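Local coordinates for S-adenosyl-L-methionine:salicylic acid carboxyl methyltransferase (Clarkia breweri, PDB 1M6E), which methylates the free carboxyl group of salicylic acid with S-adenosyl-L-methionine as methyl donor, yielding the volatile ester methyl salicylate, at residues T51-A56 and T139-H144; T76-R81 and P90-F95. One frame throughout, in Å; residues are numbered along the deposited sequence.

Contact 1: T51-A56 and T139-H144; sequences TRLAIA and TLHFIH
Ala56 and Ile143 pair as a parallel beta bridge, and two backbone hydrogen bonds frame it: a weak one from Ala56 N to Phe142 O, and one from His144 N to Ala56 O of 3.1 Å. Ile55 CA adds a C-H···O contact to Phe142 O at 3.3 Å. Before this point the chains have no regular pairing; their end-to-end directions differ by 49°.

Alongside the irregular part lies the His141 ring, its NE2 2.7 Å from Arg52 O while the ring edge faces Leu53 CA and Ala54 N. The same NE2 sits over one face of the Arg52 guanidinium, near its rim. Arg52 NE bonds to Gln93 of the adjacent strand, and His144 ND1 to Asp57.

Two apolar pairs complete the contact. Ile55 CG2 meets Phe142 CD2 at 3.9 Å, the two side chains side by side and pointing the same way; Phe142 also packs on helix 33-44. Ala56 CB touches Leu140 CD2.

The chemistry thus changes along the seam: a histidine side chain lies against the first strand's backbone where regular pairing is lacking, and true parallel pairing begins only toward the S-adenosyl-L-homocysteine site.

Contact 2: T76-R81 and P90-F95; sequences TVEELR and PEYQIF
Val77 and Tyr92 reach toward each other tip to tip, the valine projecting from helix 74-82 and the tyrosine from strand 91-98. Val77 CG1 stands anti to the backbone N (chi1 173°) and lies beside the phenolic end of the ring, while Val77 CB is 4.1 Å from Tyr92 CE2, near the ring plane. CG1 also makes a looser apolar contact with Pro90 CD, at 4.4 Å. Leu53 of the neighbouring strand and Ile40 and Tyr44 of helix 33-44 pack on the same valine, which is therefore part of a larger hydrophobic layer.

Glu78 follows with the polar part of the contact. Its chain bends at chi2 (-61°), and, as modelled, the carboxylate stands at the edge of the tyrosine ring, its plane about 85° from that of the ring. Tyr92 OH donates a hydrogen bond to Glu78 OE2; the modelled separation is very short and the position of OE2 is less certain, so both the exact length and the tilt of the carboxylate are doubtful. The other oxygen, OE1, accepts a hydrogen bond from Ser89 and has a long salt bridge to Arg81 NH1, 4.0 Å away.

One turn later Arg81 bonds through NH2 to the carbonyl of Glu87, tying the helix to the connection that leads into the strand. At the start of the second segment, Pro90 CG lies over one face of the Tyr92 ring, 4.0 Å above its plane and toward the rim.

Helix packed on strand in this way is the second half of a right-handed beta-alpha-beta crossover, strand 52-58, helix 74-82, strand 91-98, the repeating unit of the Rossmann-like methyltransferase fold.

From the N terminus, strand 52-58 comes first, followed by helix 74-82 and strand 91-98, so contact 2 closes a short loop of eight residues between its segments. Strand 121-127 comes next, and the chain then returns to strand 52-58 at 139-144, where contact 1 closes a loop of 82 residues. Contact 2 is nested wholly inside it. The two meet at the central sheet, because strand 52-58 has 143-146 on one side and 91-98 on the other; Leu53 O lies 3.0 Å from Gln93 N. Contact 1 joins neighbouring strands within the sheet, whereas contact 2 fastens a helix onto it.

Contact 1: T51-A56 and T139-H144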
# COMPACT_ATOMS: atom_id res chain seq x y z
N THR A 51 13.97 16.59 -14.00
CA THR A 51 13.12 15.59 -14.60
C THR A 51 12.23 14.81 -13.63
O THR A 51 11.31 14.11 -14.06
CB THR A 51 13.99 14.64 -15.42
OG1 THR A 51 14.86 13.90 -14.56
CG2 THR A 51 14.83 15.45 -16.36
N ARG A 52 12.49 14.95 -12.32
CA ARG A 52 11.72 14.23 -11.30
C ARG A 52 11.33 15.07 -10.11
O ARG A 52 12.18 15.64 -9.45
CB ARG A 52 12.50 13.04 -10.78
CG ARG A 52 11.63 11.87 -10.35
CD ARG A 52 12.48 10.69 -9.86
NE ARG A 52 12.69 10.73 -8.42
CZ ARG A 52 13.79 11.18 -7.80
NH1 ARG A 52 14.83 11.64 -8.49
NH2 ARG A 52 13.82 11.19 -6.48
N LEU A 53 10.05 15.16 -9.84
CA LEU A 53 9.59 15.89 -8.68
C LEU A 53 9.07 14.75 -7.81
O LEU A 53 8.47 13.81 -8.32
CB LEU A 53 8.48 16.87 -9.06
CG LEU A 53 7.69 17.55 -7.93
CD1 LEU A 53 8.60 18.37 -7.04
CD2 LEU A 53 6.64 18.44 -8.52
N ALA A 54 9.32 14.81 -6.51
CA ALA A 54 8.88 13.75 -5.61
C ALA A 54 8.16 14.24 -4.37
O ALA A 54 8.75 14.43 -3.32
CB ALA A 54 10.07 12.89 -5.22
N ILE A 55 6.86 14.46 -4.50
CA ILE A 55 6.03 14.92 -3.41
C ILE A 55 5.67 13.72 -2.54
O ILE A 55 5.53 12.61 -3.05
CB ILE A 55 4.75 15.51 -3.98
CG1 ILE A 55 5.11 16.53 -5.06
CG2 ILE A 55 3.92 16.14 -2.87
CD1 ILE A 55 3.92 17.28 -5.64
N ALA A 56 5.49 13.96 -1.24
CA ALA A 56 5.15 12.88 -0.31
C ALA A 56 4.23 13.32 0.81
O ALA A 56 4.65 14.14 1.63
CB ALA A 56 6.43 12.33 0.30
N THR A 139 16.10 12.11 -1.19
CA THR A 139 15.17 11.42 -2.08
C THR A 139 14.00 12.35 -2.38
O THR A 139 13.40 12.27 -3.45
CB THR A 139 14.57 10.13 -1.38
OG1 THR A 139 15.63 9.21 -1.08
CG2 THR A 139 13.53 9.42 -2.27
N LEU A 140 13.72 13.25 -1.45
CA LEU A 140 12.55 14.10 -1.58
C LEU A 140 12.62 15.60 -1.80
O LEU A 140 13.37 16.29 -1.11
CB LEU A 140 11.68 13.87 -0.34
CG LEU A 140 10.66 12.74 -0.36
CD1 LEU A 140 11.21 11.48 -0.99
CD2 LEU A 140 10.22 12.50 1.06
N HIS A 141 11.82 16.09 -2.76
CA HIS A 141 11.65 17.52 -3.03
C HIS A 141 10.18 17.70 -2.69
O HIS A 141 9.32 17.32 -3.48
CB HIS A 141 11.77 17.93 -4.50
CG HIS A 141 12.45 16.94 -5.39
ND1 HIS A 141 13.80 16.70 -5.35
CD2 HIS A 141 11.96 16.18 -6.39
CE1 HIS A 141 14.12 15.83 -6.29
NE2 HIS A 141 13.02 15.50 -6.94
N PHE A 142 9.87 18.24 -1.53
CA PHE A 142 8.46 18.47 -1.12
C PHE A 142 7.74 17.42 -0.30
O PHE A 142 7.43 16.33 -0.77
CB PHE A 142 7.51 18.84 -2.28
CG PHE A 142 6.39 19.76 -1.83
CD1 PHE A 142 6.50 21.14 -2.00
CD2 PHE A 142 5.32 19.27 -1.09
CE1 PHE A 142 5.56 22.02 -1.42
CE2 PHE A 142 4.38 20.13 -0.51
CZ PHE A 142 4.51 21.51 -0.68
N ILE A 143 7.40 17.85 0.90
CA ILE A 143 6.70 17.05 1.89
C ILE A 143 5.43 17.76 2.40
O ILE A 143 5.52 18.76 3.10
CB ILE A 143 7.61 16.80 3.08
CG1 ILE A 143 8.64 15.75 2.73
CG2 ILE A 143 6.82 16.42 4.25
CD1 ILE A 143 9.60 15.49 3.85
N HIS A 144 4.26 17.23 2.09
CA HIS A 144 3.05 17.85 2.61
C HIS A 144 2.58 17.17 3.91
O HIS A 144 2.95 16.04 4.15
CB HIS A 144 1.93 17.80 1.57
CG HIS A 144 0.67 18.41 2.07
ND1 HIS A 144 -0.37 17.66 2.59
CD2 HIS A 144 0.38 19.70 2.38
CE1 HIS A 144 -1.23 18.45 3.20
NE2 HIS A 144 -0.79 19.70 3.09

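Contact 2: T76-R81 and P90-F95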
# COMPACT_ATOMS: atom_id res chain seq x y z
N THR A 76 -0.57 22.90 -9.88
CA THR A 76 0.24 24.11 -9.88
C THR A 76 1.53 24.01 -10.67
O THR A 76 1.83 24.88 -11.45
CB THR A 76 0.63 24.52 -8.45
OG1 THR A 76 -0.54 24.88 -7.72
CG2 THR A 76 1.58 25.68 -8.48
N VAL A 77 2.31 22.95 -10.43
CA VAL A 77 3.58 22.76 -11.13
C VAL A 77 3.34 22.69 -12.61
O VAL A 77 4.04 23.33 -13.38
CB VAL A 77 4.31 21.46 -10.70
CG1 VAL A 77 5.55 21.21 -11.59
CG2 VAL A 77 4.72 21.56 -9.24
N GLU A 78 2.35 21.91 -13.03
CA GLU A 78 2.07 21.83 -14.44
C GLU A 78 1.76 23.23 -15.00
O GLU A 78 2.26 23.62 -16.06
CB GLU A 78 0.93 20.86 -14.67
CG GLU A 78 1.37 19.45 -14.50
CD GLU A 78 2.47 19.08 -15.49
OE1 GLU A 78 2.15 18.81 -16.67
OE2 GLU A 78 3.66 19.07 -15.08
N GLU A 79 0.96 24.00 -14.26
CA GLU A 79 0.57 25.34 -14.70
C GLU A 79 1.75 26.31 -14.81
O GLU A 79 1.64 27.35 -15.43
CB GLU A 79 -0.52 25.90 -13.77
CG GLU A 79 -1.02 27.29 -14.11
CD GLU A 79 -2.38 27.58 -13.46
OE1 GLU A 79 -2.78 28.77 -13.35
OE2 GLU A 79 -3.05 26.60 -13.07
N LEU A 80 2.87 25.98 -14.18
CA LEU A 80 4.06 26.81 -14.26
C LEU A 80 4.85 26.36 -15.50
O LEU A 80 5.15 27.15 -16.38
CB LEU A 80 4.95 26.61 -13.04
CG LEU A 80 4.52 27.23 -11.73
CD1 LEU A 80 5.34 26.62 -10.58
CD2 LEU A 80 4.75 28.72 -11.81
N ARG A 81 5.18 25.08 -15.56
CA ARG A 81 5.95 24.53 -16.66
C ARG A 81 5.40 24.95 -18.03
O ARG A 81 6.12 24.93 -19.03
CB ARG A 81 6.03 23.00 -16.50
CG ARG A 81 6.48 22.23 -17.72
CD ARG A 81 5.26 21.72 -18.43
NE ARG A 81 5.51 21.52 -19.85
CZ ARG A 81 4.72 20.78 -20.62
NH1 ARG A 81 3.66 20.18 -20.10
NH2 ARG A 81 5.00 20.65 -21.92
N PRO A 90 7.86 17.34 -15.23
CA PRO A 90 8.70 16.26 -14.71
C PRO A 90 7.74 15.11 -14.50
O PRO A 90 6.54 15.27 -14.75
CB PRO A 90 9.19 16.83 -13.38
CG PRO A 90 8.01 17.62 -12.90
CD PRO A 90 7.57 18.34 -14.19
N GLU A 91 8.25 13.96 -14.08
CA GLU A 91 7.39 12.82 -13.78
C GLU A 91 7.12 12.99 -12.29
O GLU A 91 8.03 13.32 -11.52
CB GLU A 91 8.11 11.50 -14.01
CG GLU A 91 8.19 11.10 -15.45
CD GLU A 91 8.99 9.83 -15.67
OE1 GLU A 91 10.19 9.82 -15.30
OE2 GLU A 91 8.43 8.86 -16.23
N TYR A 92 5.87 12.82 -11.86
CA TYR A 92 5.61 13.00 -10.44
C TYR A 92 5.69 11.68 -9.72
O TYR A 92 5.12 10.68 -10.18
CB TYR A 92 4.25 13.64 -10.23
CG TYR A 92 4.15 14.96 -10.92
CD1 TYR A 92 3.90 15.04 -12.30
CD2 TYR A 92 4.36 16.14 -10.21
CE1 TYR A 92 3.86 16.27 -12.96
CE2 TYR A 92 4.32 17.38 -10.86
CZ TYR A 92 4.07 17.43 -12.22
OH TYR A 92 4.05 18.67 -12.83
N GLN A 93 6.44 11.66 -8.62
CA GLN A 93 6.55 10.44 -7.85
C GLN A 93 6.05 10.65 -6.45
O GLN A 93 6.72 11.23 -5.60
CB GLN A 93 7.97 9.95 -7.79
CG GLN A 93 8.08 8.67 -7.07
CD GLN A 93 9.43 8.11 -7.26
OE1 GLN A 93 10.42 8.84 -7.13
NE2 GLN A 93 9.52 6.81 -7.57
N ILE A 94 4.85 10.13 -6.22
CA ILE A 94 4.15 10.28 -4.97
C ILE A 94 4.30 9.21 -3.90
O ILE A 94 4.30 8.01 -4.18
CB ILE A 94 2.69 10.46 -5.26
CG1 ILE A 94 2.53 11.59 -6.26
CG2 ILE A 94 1.93 10.71 -3.98
CD1 ILE A 94 1.08 11.86 -6.56
N PHE A 95 4.41 9.67 -2.67
CA PHE A 95 4.55 8.80 -1.53
C PHE A 95 3.49 9.08 -0.48
O PHE A 95 3.56 10.12 0.18
CB PHE A 95 5.94 8.98 -0.94
CG PHE A 95 7.02 8.40 -1.79
CD1 PHE A 95 7.81 9.21 -2.58
CD2 PHE A 95 7.18 7.02 -1.86
CE1 PHE A 95 8.74 8.64 -3.45
CE2 PHE A 95 8.10 6.45 -2.72
CZ PHE A 95 8.88 7.25 -3.51